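Local coordinates for protein cysteine S-methyltransferase NleE (Escherichia coli O157:H7, PDB 4R29) that probably methylates a zinc-finger cysteine of host TAB2 and TAB3, using S-adenosylmethionine, and so blocks NF-kappa-B activation, at residues 25-30 against 115-120; 90-95 against 99-104; 173-178 against 188-193. The protein carries 1 engineered substitution. One frame throughout, in Å; residues are numbered along the deposited sequence.

Interaction 1 of 3, residues 25-30 against 115-120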
loop_
_atom_site.group_PDB
_atom_site.type_symbol
_atom_site.label_atom_id
_atom_site.label_comp_id
_atom_site.label_asym_id
_atom_site.label_seq_id
_atom_site.Cartn_x
_atom_site.Cartn_y
_atom_site.Cartn_z
ATOM N N ASN A 25 7.443 1.249 -15.468
ATOM C CA ASN A 25 7.876 2.559 -15.011
ATOM C C ASN A 25 7.754 2.759 -13.508
ATOM O O ASN A 25 8.610 3.396 -12.892
ATOM C CB ASN A 25 7.123 3.658 -15.741
ATOM C CG ASN A 25 7.990 4.364 -16.740
ATOM O OD1 ASN A 25 7.797 4.232 -17.952
ATOM N ND2 ASN A 25 8.977 5.108 -16.240
ATOM N N ILE A 26 6.690 2.218 -12.920
ATOM C CA ILE A 26 6.460 2.380 -11.488
ATOM C C ILE A 26 6.767 1.118 -10.703
ATOM O O ILE A 26 6.829 1.149 -9.476
ATOM C CB ILE A 26 5.019 2.776 -11.207
ATOM C CG1 ILE A 26 4.067 1.653 -11.644
ATOM C CG2 ILE A 26 4.702 4.094 -11.894
ATOM C CD1 ILE A 26 2.629 1.829 -11.137
ATOM N N TYR A 27 6.966 0.011 -11.416
ATOM C CA TYR A 27 7.198 -1.289 -10.787
ATOM C C TYR A 27 8.257 -2.044 -11.595
ATOM O O TYR A 27 7.984 -3.089 -12.189
ATOM C CB TYR A 27 5.876 -2.057 -10.740
ATOM C CG TYR A 27 5.885 -3.372 -9.985
ATOM C CD1 TYR A 27 7.032 -3.835 -9.351
ATOM C CD2 TYR A 27 4.729 -4.151 -9.915
ATOM C CE1 TYR A 27 7.031 -5.031 -8.666
ATOM C CE2 TYR A 27 4.717 -5.351 -9.244
ATOM C CZ TYR A 27 5.870 -5.790 -8.614
ATOM O OH TYR A 27 5.860 -6.991 -7.935
ATOM N N PRO A 28 9.482 -1.505 -11.619
ATOM C CA PRO A 28 10.544 -2.013 -12.492
ATOM C C PRO A 28 10.692 -3.524 -12.373
ATOM O O PRO A 28 10.738 -4.237 -13.376
ATOM C CB PRO A 28 11.809 -1.341 -11.940
ATOM C CG PRO A 28 11.335 -0.161 -11.188
ATOM C CD PRO A 28 9.985 -0.518 -10.647
ATOM N N GLU A 29 10.751 -4.000 -11.139
ATOM C CA GLU A 29 11.132 -5.377 -10.849
ATOM C C GLU A 29 10.011 -6.388 -11.062
ATOM O O GLU A 29 10.000 -7.441 -10.431
ATOM C CB GLU A 29 11.649 -5.478 -9.406
ATOM C CG GLU A 29 10.590 -5.217 -8.329
ATOM C CD GLU A 29 10.318 -3.730 -8.062
ATOM O OE1 GLU A 29 10.712 -2.869 -8.880
ATOM O OE2 GLU A 29 9.696 -3.423 -7.017
ATOM N N ILE A 30 9.070 -6.084 -11.947
ATOM C CA ILE A 30 7.923 -6.971 -12.127
ATOM C C ILE A 30 8.228 -8.170 -13.028
ATOM O O ILE A 30 8.939 -8.044 -14.031
ATOM C CB ILE A 30 6.699 -6.226 -12.685
ATOM C CG1 ILE A 30 5.484 -7.155 -12.695
ATOM C CG2 ILE A 30 6.993 -5.694 -14.083
ATOM C CD1 ILE A 30 4.230 -6.543 -13.278
ATOM N N ASP A 115 -6.398 -3.522 -6.650
ATOM C CA ASP A 115 -6.879 -4.724 -7.342
ATOM C C ASP A 115 -6.395 -4.764 -8.798
ATOM O O ASP A 115 -6.752 -5.670 -9.558
ATOM C CB ASP A 115 -8.416 -4.859 -7.258
ATOM C CG ASP A 115 -9.153 -3.693 -7.904
ATOM O OD1 ASP A 115 -8.584 -3.038 -8.807
ATOM O OD2 ASP A 115 -10.315 -3.436 -7.510
ATOM N N SER A 116 -5.576 -3.778 -9.164
ATOM C CA SER A 116 -5.026 -3.670 -10.508
ATOM C C SER A 116 -3.816 -2.746 -10.570
ATOM O O SER A 116 -3.862 -1.607 -10.095
ATOM C CB SER A 116 -6.089 -3.161 -11.474
ATOM O OG SER A 116 -5.492 -2.816 -12.711
ATOM N N LEU A 117 -2.735 -3.234 -11.171
ATOM C CA LEU A 117 -1.551 -2.408 -11.382
ATOM C C LEU A 117 -1.815 -1.238 -12.347
ATOM O O LEU A 117 -0.919 -0.444 -12.608
ATOM C CB LEU A 117 -0.363 -3.254 -11.844
ATOM C CG LEU A 117 0.263 -4.154 -10.772
ATOM C CD1 LEU A 117 1.422 -4.996 -11.336
ATOM C CD2 LEU A 117 0.703 -3.330 -9.555
ATOM N N TYR A 118 -3.049 -1.134 -12.850
ATOM C CA TYR A 118 -3.474 -0.009 -13.701
ATOM C C TYR A 118 -4.319 1.011 -12.955
ATOM O O TYR A 118 -4.856 1.951 -13.552
ATOM C CB TYR A 118 -4.192 -0.500 -14.968
ATOM C CG TYR A 118 -3.244 -1.262 -15.856
ATOM C CD1 TYR A 118 -2.432 -0.596 -16.765
ATOM C CD2 TYR A 118 -3.107 -2.643 -15.735
ATOM C CE1 TYR A 118 -1.538 -1.287 -17.554
ATOM C CE2 TYR A 118 -2.207 -3.342 -16.519
ATOM C CZ TYR A 118 -1.426 -2.658 -17.427
ATOM O OH TYR A 118 -0.533 -3.345 -18.217
ATOM N N ASN A 119 -4.413 0.830 -11.643
ATOM C CA ASN A 119 -5.058 1.812 -10.801
ATOM C C ASN A 119 -4.500 3.205 -11.081
ATOM O O ASN A 119 -3.302 3.424 -10.941
ATOM C CB ASN A 119 -4.858 1.460 -9.330
ATOM C CG ASN A 119 -5.657 2.352 -8.414
ATOM O OD1 ASN A 119 -6.856 2.136 -8.208
ATOM N ND2 ASN A 119 -5.003 3.365 -7.860
ATOM N N PRO A 120 -5.376 4.146 -11.491
ATOM C CA PRO A 120 -5.016 5.536 -11.784
ATOM C C PRO A 120 -4.364 6.283 -10.618
ATOM O O PRO A 120 -3.407 7.006 -10.861
ATOM C CB PRO A 120 -6.361 6.167 -12.151
ATOM C CG PRO A 120 -7.120 5.042 -12.740
ATOM C CD PRO A 120 -6.755 3.849 -11.905
#
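Leu117 meets Tyr27 and Ile30 in a small apolar contact beside the three-stranded antiparallel sheet of this Rossmann-like fold. The chain leaving helix 22-26 folds through a type I beta turn, Tyr27 to Ile30. Opposite it, a second type I turn, Ser116 to Asn119, follows strand 109-114 and leads into helix 120-125.

Leu117 carries its side of the contact. Its CB points toward 25-30, and CG stands anti to the carbonyl carbon (chi1 -72°). Beyond CG the two methyls part. CD1 lies at the edge of the Tyr27 ring, near the ring plane, 3.7 Å from Tyr27 CD2. The same methyl reaches Ile30 CD1 at 3.7 Å, and these two side chains meet tip to tip. CD2 lies farther from this ring, 4.1 Å from Tyr27 CD2.

Ile30 also packs within its own segment. Its CB sits over the centre of the Tyr27 ring, 3.8 Å above the plane. One face of the ring is therefore taken by Ile30 and part of its edge by Leu117. No hydrogen bond joins the segments. Tyr27 and Leu117 both also touch Ile135 of strand 131-137, which ties the pair to the sheet. Ile26 leans on Leu122 and His123 of helix 120-125. Across the contact, Ile26 comes closest with its CD1 methyl, 4.5 Å from the backbone O of Leu117.

Interaction 2 of 3, residues 90-95 against 99-104. With SAM (S-adenosylmethionine), chain E.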
loop_
_atom_site.group_PDB
_atom_site.type_symbol
_atom_site.label_atom_id
_atom_site.label_comp_id
_atom_site.label_asym_id
_atom_site.label_seq_id
_atom_site.Cartn_x
_atom_site.Cartn_y
_atom_site.Cartn_z
ATOM N N ASN A 90 -7.994 6.526 11.953
ATOM C CA ASN A 90 -9.155 6.870 11.128
ATOM C C ASN A 90 -8.833 7.640 9.845
ATOM O O ASN A 90 -9.534 7.486 8.853
ATOM C CB ASN A 90 -10.201 7.619 11.952
ATOM C CG ASN A 90 -10.795 6.754 13.044
ATOM O OD1 ASN A 90 -10.977 5.545 12.863
ATOM N ND2 ASN A 90 -11.072 7.357 14.195
ATOM N N GLU A 91 -7.761 8.432 9.864
ATOM C CA GLU A 91 -7.312 9.186 8.684
ATOM C C GLU A 91 -6.688 8.292 7.601
ATOM O O GLU A 91 -6.512 8.712 6.449
ATOM C CB GLU A 91 -6.301 10.260 9.086
ATOM C CG GLU A 91 -6.770 11.232 10.156
ATOM C CD GLU A 91 -5.638 12.135 10.655
ATOM O OE1 GLU A 91 -5.037 12.860 9.832
ATOM O OE2 GLU A 91 -5.335 12.116 11.865
ATOM N N ALA A 92 -6.349 7.059 7.971
ATOM C CA ALA A 92 -5.649 6.184 7.047
ATOM C C ALA A 92 -6.303 4.812 6.957
ATOM O O ALA A 92 -5.622 3.812 6.765
ATOM C CB ALA A 92 -4.189 6.051 7.449
ATOM N N SER A 93 -7.619 4.762 7.095
ATOM C CA SER A 93 -8.316 3.480 7.074
ATOM C C SER A 93 -8.865 3.131 5.699
ATOM O O SER A 93 -9.369 2.034 5.508
ATOM C CB SER A 93 -9.453 3.465 8.099
ATOM O OG SER A 93 -10.380 4.502 7.828
ATOM N N THR A 94 -8.785 4.066 4.750
ATOM C CA THR A 94 -9.138 3.775 3.364
ATOM C C THR A 94 -7.866 3.842 2.528
ATOM O O THR A 94 -6.866 4.405 2.968
ATOM C CB THR A 94 -10.199 4.774 2.822
ATOM O OG1 THR A 94 -9.643 6.097 2.760
ATOM C CG2 THR A 94 -11.449 4.779 3.713
ATOM N N PRO A 95 -7.878 3.253 1.327
ATOM C CA PRO A 95 -6.673 3.420 0.506
ATOM C C PRO A 95 -6.327 4.892 0.296
ATOM O O PRO A 95 -5.156 5.280 0.372
ATOM C CB PRO A 95 -7.062 2.782 -0.832
ATOM C CG PRO A 95 -8.119 1.749 -0.473
ATOM C CD PRO A 95 -8.801 2.232 0.791
ATOM N N TRP A 99 -2.602 7.106 1.481
ATOM C CA TRP A 99 -1.573 7.903 0.794
ATOM C C TRP A 99 -1.721 9.424 0.970
ATOM O O TRP A 99 -0.745 10.161 0.874
ATOM C CB TRP A 99 -1.423 7.524 -0.690
ATOM C CG TRP A 99 -2.691 7.515 -1.490
ATOM C CD1 TRP A 99 -3.402 6.423 -1.890
ATOM C CD2 TRP A 99 -3.387 8.653 -2.008
ATOM N NE1 TRP A 99 -4.503 6.808 -2.614
ATOM C CE2 TRP A 99 -4.518 8.172 -2.707
ATOM C CE3 TRP A 99 -3.173 10.031 -1.938
ATOM C CZ2 TRP A 99 -5.431 9.020 -3.336
ATOM C CZ3 TRP A 99 -4.081 10.876 -2.572
ATOM C CH2 TRP A 99 -5.198 10.366 -3.257
ATOM N N LEU A 100 -2.932 9.879 1.252
ATOM C CA LEU A 100 -3.174 11.297 1.480
ATOM C C LEU A 100 -2.374 11.808 2.684
ATOM O O LEU A 100 -1.784 12.878 2.628
ATOM C CB LEU A 100 -4.670 11.567 1.680
ATOM C CG LEU A 100 -5.003 13.065 1.777
ATOM C CD1 LEU A 100 -4.495 13.817 0.536
ATOM C CD2 LEU A 100 -6.507 13.319 1.974
ATOM N N THR A 101 -2.366 11.037 3.769
ATOM C CA THR A 101 -1.620 11.398 4.967
ATOM C C THR A 101 -0.109 11.425 4.686
ATOM O O THR A 101 0.659 12.060 5.399
ATOM C CB THR A 101 -1.902 10.397 6.130
ATOM O OG1 THR A 101 -1.744 9.059 5.646
ATOM C CG2 THR A 101 -3.316 10.555 6.685
ATOM N N VAL A 102 0.326 10.714 3.656
ATOM C CA VAL A 102 1.737 10.734 3.337
ATOM C C VAL A 102 2.072 11.924 2.420
ATOM O O VAL A 102 3.023 12.658 2.690
ATOM C CB VAL A 102 2.208 9.395 2.732
ATOM C CG1 VAL A 102 3.649 9.489 2.307
ATOM C CG2 VAL A 102 1.999 8.256 3.739
ATOM N N ILE A 103 1.285 12.125 1.359
ATOM C CA ILE A 103 1.571 13.201 0.410
ATOM C C ILE A 103 1.351 14.594 1.015
ATOM O O ILE A 103 1.996 15.557 0.618
ATOM C CB ILE A 103 0.838 13.043 -0.948
ATOM C CG1 ILE A 103 -0.635 13.464 -0.869
ATOM C CG2 ILE A 103 1.000 11.611 -1.509
ATOM C CD1 ILE A 103 -1.321 13.500 -2.246
ATOM N N SER A 104 0.479 14.689 2.008
ATOM C CA SER A 104 0.272 15.956 2.699
ATOM C C SER A 104 1.335 16.160 3.780
ATOM O O SER A 104 1.324 17.156 4.494
ATOM C CB SER A 104 -1.118 15.988 3.333
ATOM O OG SER A 104 -1.217 15.036 4.393
HETATM N N SAM E . -3.758 1.648 5.229
HETATM C CA SAM E . -3.146 1.651 6.557
HETATM C C SAM E . -2.109 2.761 6.698
HETATM O O SAM E . -1.791 3.156 7.824
HETATM O OXT SAM E . -1.563 3.249 5.693
HETATM C CB SAM E . -2.463 0.327 6.886
HETATM C CG SAM E . -3.416 -0.825 7.161
HETATM S SD SAM E . -2.646 -2.218 8.048
HETATM C CE SAM E . -4.140 -3.236 8.154
HETATM C "C5'" SAM E . -2.675 -1.556 9.732
HETATM C "C4'" SAM E . -2.017 -2.533 10.701
HETATM O "O4'" SAM E . -1.581 -1.850 11.862
HETATM C "C3'" SAM E . -2.975 -3.631 11.154
HETATM O "O3'" SAM E . -2.867 -4.784 10.342
HETATM C "C2'" SAM E . -2.549 -3.901 12.581
HETATM O "O2'" SAM E . -1.631 -4.954 12.529
HETATM C "C1'" SAM E . -1.797 -2.645 13.017
HETATM N N9 SAM E . -2.559 -1.781 13.941
HETATM C C8 SAM E . -2.125 -1.332 15.159
HETATM N N7 SAM E . -3.066 -0.537 15.700
HETATM C C5 SAM E . -4.100 -0.465 14.834
HETATM C C6 SAM E . -5.311 0.210 14.892
HETATM N N6 SAM E . -5.613 0.952 15.953
HETATM N N1 SAM E . -6.193 0.099 13.842
HETATM C C2 SAM E . -5.865 -0.669 12.738
HETATM N N3 SAM E . -4.658 -1.336 12.683
HETATM C C4 SAM E . -3.787 -1.234 13.717
#
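Trp99 and Pro95 meet within helix 95-103, while Thr101 of the same helix packs on the preceding loop, which reaches S-adenosylmethionine through Ala92. Thr94 is the N-cap of this helix, its OG1 hydrogen-bonded to Gly97 N. Trp99 N gives a weak hydrogen bond to Pro95 O at 3.3 Å, an i to i+4 bond of the first helical turn. Trp99 CG stands between the backbone N and the carbonyl carbon (chi1 52°). This swings the indole back over the start of the helix, where CD1 comes 3.1 Å from Pro95 O. NE1 is near that oxygen too, at a poor angle.

Two residues on, Thr101 points toward the loop. Its CG2 methyl rests 3.7 Å from Glu91 O and 3.8 Å from Glu91 CB. Its OG1 turns to Gly97 O and to NE of Arg107, a residue that binds the cofactor. Thr101 thus links the loop and the cofactor site. The CB of Ala92 lies 4.3 Å from Thr101 OG1, and Ala92 O accepts a weak hydrogen bond from the cofactor amino N at 3.2 Å.

At the end, Ser104 N and Ser104 OG reach Leu100 O from opposite faces of its plane, OG at 2.8 Å.

The helix packs against both helix 59-76 and helix 120-125. Trp99 touches Met73 of the first and Leu125 of the second, and its ring meets Phe112 of strand 109-114 edge-to-face.

Interaction 3 of 3, residues 173-178 against 188-193. With SAM (S-adenosylmethionine), chain E.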
loop_
_atom_site.group_PDB
_atom_site.type_symbol
_atom_site.label_atom_id
_atom_site.label_comp_id
_atom_site.label_asym_id
_atom_site.label_seq_id
_atom_site.Cartn_x
_atom_site.Cartn_y
_atom_site.Cartn_z
ATOM N N ASP A 173 4.997 -15.233 7.127
ATOM C CA ASP A 173 5.723 -16.464 7.461
ATOM C C ASP A 173 5.028 -17.244 8.579
ATOM O O ASP A 173 4.850 -18.463 8.493
ATOM C CB ASP A 173 7.182 -16.176 7.831
ATOM C CG ASP A 173 8.005 -15.744 6.629
ATOM O OD1 ASP A 173 7.461 -15.751 5.504
ATOM O OD2 ASP A 173 9.192 -15.402 6.796
ATOM N N ILE A 174 4.619 -16.525 9.619
ATOM C CA ILE A 174 3.919 -17.127 10.743
ATOM C C ILE A 174 2.599 -17.748 10.294
ATOM O O ILE A 174 2.303 -18.907 10.590
ATOM C CB ILE A 174 3.726 -16.101 11.878
ATOM C CG1 ILE A 174 5.086 -15.809 12.526
ATOM C CG2 ILE A 174 2.737 -16.605 12.926
ATOM C CD1 ILE A 174 5.009 -14.849 13.681
ATOM N N MET A 175 1.830 -16.997 9.524
ATOM C CA MET A 175 0.546 -17.487 9.071
ATOM C C MET A 175 0.625 -18.681 8.114
ATOM O O MET A 175 -0.231 -19.571 8.150
ATOM C CB MET A 175 -0.271 -16.359 8.474
ATOM C CG MET A 175 -1.245 -15.793 9.480
ATOM S SD MET A 175 -1.919 -14.270 8.872
ATOM C CE MET A 175 -3.235 -14.981 7.889
ATOM N N GLN A 176 1.643 -18.686 7.262
ATOM C CA GLN A 176 1.877 -19.798 6.364
ATOM C C GLN A 176 2.168 -21.051 7.173
ATOM O O GLN A 176 1.646 -22.126 6.878
ATOM C CB GLN A 176 3.079 -19.494 5.479
ATOM C CG GLN A 176 2.847 -18.377 4.491
ATOM C CD GLN A 176 2.683 -18.892 3.081
ATOM O OE1 GLN A 176 3.473 -18.544 2.186
ATOM N NE2 GLN A 176 1.657 -19.733 2.863
ATOM N N GLU A 177 3.006 -20.901 8.196
ATOM C CA GLU A 177 3.435 -22.045 8.970
ATOM C C GLU A 177 2.269 -22.626 9.739
ATOM O O GLU A 177 2.050 -23.836 9.722
ATOM C CB GLU A 177 4.575 -21.681 9.923
ATOM C CG GLU A 177 4.983 -22.849 10.796
ATOM C CD GLU A 177 6.468 -22.890 11.107
ATOM O OE1 GLU A 177 7.112 -21.817 11.151
ATOM O OE2 GLU A 177 6.995 -24.006 11.319
ATOM N N LEU A 178 1.533 -21.752 10.415
ATOM C CA LEU A 178 0.303 -22.127 11.104
ATOM C C LEU A 178 -0.720 -22.719 10.140
ATOM O O LEU A 178 -1.368 -23.713 10.445
ATOM C CB LEU A 178 -0.285 -20.913 11.827
ATOM C CG LEU A 178 0.681 -20.376 12.888
ATOM C CD1 LEU A 178 0.019 -19.307 13.730
ATOM C CD2 LEU A 178 1.164 -21.533 13.755
ATOM N N VAL A 188 -5.107 -13.817 14.097
ATOM C CA VAL A 188 -5.094 -13.054 15.342
ATOM C C VAL A 188 -3.815 -13.291 16.145
ATOM O O VAL A 188 -3.269 -12.361 16.724
ATOM C CB VAL A 188 -6.353 -13.360 16.196
ATOM C CG1 VAL A 188 -6.158 -12.902 17.611
ATOM C CG2 VAL A 188 -7.578 -12.686 15.598
ATOM N N LYS A 189 -3.325 -14.528 16.167
ATOM C CA LYS A 189 -2.021 -14.809 16.779
ATOM C C LYS A 189 -0.875 -14.021 16.138
ATOM O O LYS A 189 0.005 -13.531 16.840
ATOM C CB LYS A 189 -1.681 -16.306 16.738
ATOM C CG LYS A 189 -2.513 -17.180 17.676
ATOM C CD LYS A 189 -2.059 -18.644 17.541
ATOM C CE LYS A 189 -2.851 -19.609 18.446
ATOM N NZ LYS A 189 -2.284 -21.007 18.328
ATOM N N SER A 190 -0.877 -13.926 14.812
ATOM C CA SER A 190 0.196 -13.246 14.099
ATOM C C SER A 190 0.075 -11.737 14.320
ATOM O O SER A 190 1.080 -11.041 14.409
ATOM C CB SER A 190 0.216 -13.609 12.605
ATOM O OG SER A 190 -0.867 -13.012 11.904
ATOM N N GLU A 191 -1.155 -11.248 14.449
ATOM C CA GLU A 191 -1.369 -9.854 14.850
ATOM C C GLU A 191 -0.790 -9.557 16.229
ATOM O O GLU A 191 -0.271 -8.465 16.460
ATOM C CB GLU A 191 -2.862 -9.498 14.857
ATOM C CG GLU A 191 -3.472 -9.272 13.473
ATOM C CD GLU A 191 -2.753 -8.183 12.680
ATOM O OE1 GLU A 191 -1.922 -8.520 11.827
ATOM O OE2 GLU A 191 -3.033 -6.991 12.890
ATOM N N MET A 192 -0.914 -10.497 17.169
ATOM C CA MET A 192 -0.418 -10.221 18.507
ATOM C C MET A 192 1.094 -10.022 18.415
ATOM O O MET A 192 1.678 -9.252 19.167
ATOM C CB MET A 192 -0.775 -11.350 19.484
ATOM C CG MET A 192 -0.281 -11.126 20.917
ATOM S SD MET A 192 -1.008 -9.672 21.762
ATOM C CE MET A 192 -2.578 -10.297 22.400
ATOM N N ILE A 193 1.718 -10.695 17.453
ATOM C CA ILE A 193 3.170 -10.628 17.318
ATOM C C ILE A 193 3.675 -9.294 16.717
ATOM O O ILE A 193 4.694 -8.743 17.160
ATOM C CB ILE A 193 3.713 -11.791 16.442
ATOM C CG1 ILE A 193 3.226 -13.156 16.951
ATOM C CG2 ILE A 193 5.212 -11.721 16.351
ATOM C CD1 ILE A 193 3.963 -13.684 18.135
HETATM N N SAM E . -3.758 1.648 5.229
HETATM C CA SAM E . -3.146 1.651 6.557
HETATM C C SAM E . -2.109 2.761 6.698
HETATM O O SAM E . -1.791 3.156 7.824
HETATM O OXT SAM E . -1.563 3.249 5.693
HETATM C CB SAM E . -2.463 0.327 6.886
HETATM C CG SAM E . -3.416 -0.825 7.161
HETATM S SD SAM E . -2.646 -2.218 8.048
HETATM C CE SAM E . -4.140 -3.236 8.154
HETATM C "C5'" SAM E . -2.675 -1.556 9.732
HETATM C "C4'" SAM E . -2.017 -2.533 10.701
HETATM O "O4'" SAM E . -1.581 -1.850 11.862
HETATM C "C3'" SAM E . -2.975 -3.631 11.154
HETATM O "O3'" SAM E . -2.867 -4.784 10.342
HETATM C "C2'" SAM E . -2.549 -3.901 12.581
HETATM O "O2'" SAM E . -1.631 -4.954 12.529
HETATM C "C1'" SAM E . -1.797 -2.645 13.017
HETATM N N9 SAM E . -2.559 -1.781 13.941
HETATM C C8 SAM E . -2.125 -1.332 15.159
HETATM N N7 SAM E . -3.066 -0.537 15.700
HETATM C C5 SAM E . -4.100 -0.465 14.834
HETATM C C6 SAM E . -5.311 0.210 14.892
HETATM N N6 SAM E . -5.613 0.952 15.953
HETATM N N1 SAM E . -6.193 0.099 13.842
HETATM C C2 SAM E . -5.865 -0.669 12.738
HETATM N N3 SAM E . -4.658 -1.336 12.683
HETATM C C4 SAM E . -3.787 -1.234 13.717
#
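This contact is a helical hairpin whose second helix lends Glu191 to the S-adenosylmethionine pocket. Helices 155-181 and 186-201 run roughly antiparallel, with 151° between their segment directions and the segment axes 9.5 Å apart at closest approach. The pairing is mostly apolar, and no hydrogen bond crosses between 173-178 and 188-193.

Ile174 and Ser190 mark the closest backbone approach. Ile174 CG2 lies anti to the backbone N and touches Ser190 CB at 3.9 Å. The other branch of Ile174 passes obliquely to Ile193. Its CD1 meets both CG1 and CG2 of Ile193, each at 4.1 Å. One turn further along, Leu178 CD1 faces the aliphatic part of the extended Lys189 chain and lies 4.4 Å from Lys189 CD.

Met175 also reaches Ser190. Its extended chi2 (168°) carries SD out to 3.4 Å from Ser190 OG. That hydroxyl is bound in its own helix to Ala187 O and is also joined to Lys171 NZ.

Lys171 links this packing to the pocket, since it also forms a salt bridge with Glu191 OE1. The CB of Glu191 turns away from 173-178, and its chain folds at chi2 (-57°) to bring the carboxylate to the cofactor ribose. Lys171 on OE1 and the Tyr212 hydroxyl on OE2 would both be expected to steady this group. The ribose O3' gives OE2 a weak hydrogen bond. The ribose O2' is modelled 2.5 Å from Glu191 OE2, a very short hydrogen bond whose exact length is doubtful.

Overall arrangement
From the N terminus, the end of helix 22-26 and the turn after it form the first side of interaction 1, which closes the longest of the three loops when 115-120 returns beside the start. Interaction 2 is nested inside that loop and closes a very short one, between the approach to helix 95-103 and the helix itself. Interaction 3 follows in series and closes the short connection between two consecutive helices, 155-181 and 186-201. None of the three touch. The centres of interactions 1 and 3 are about 28 Å apart. Interaction 1 ties the N-terminal end to the sheet, away from the annotated sites. Interactions 2 and 3 both reach S-adenosylmethionine, at its amino group and its ribose.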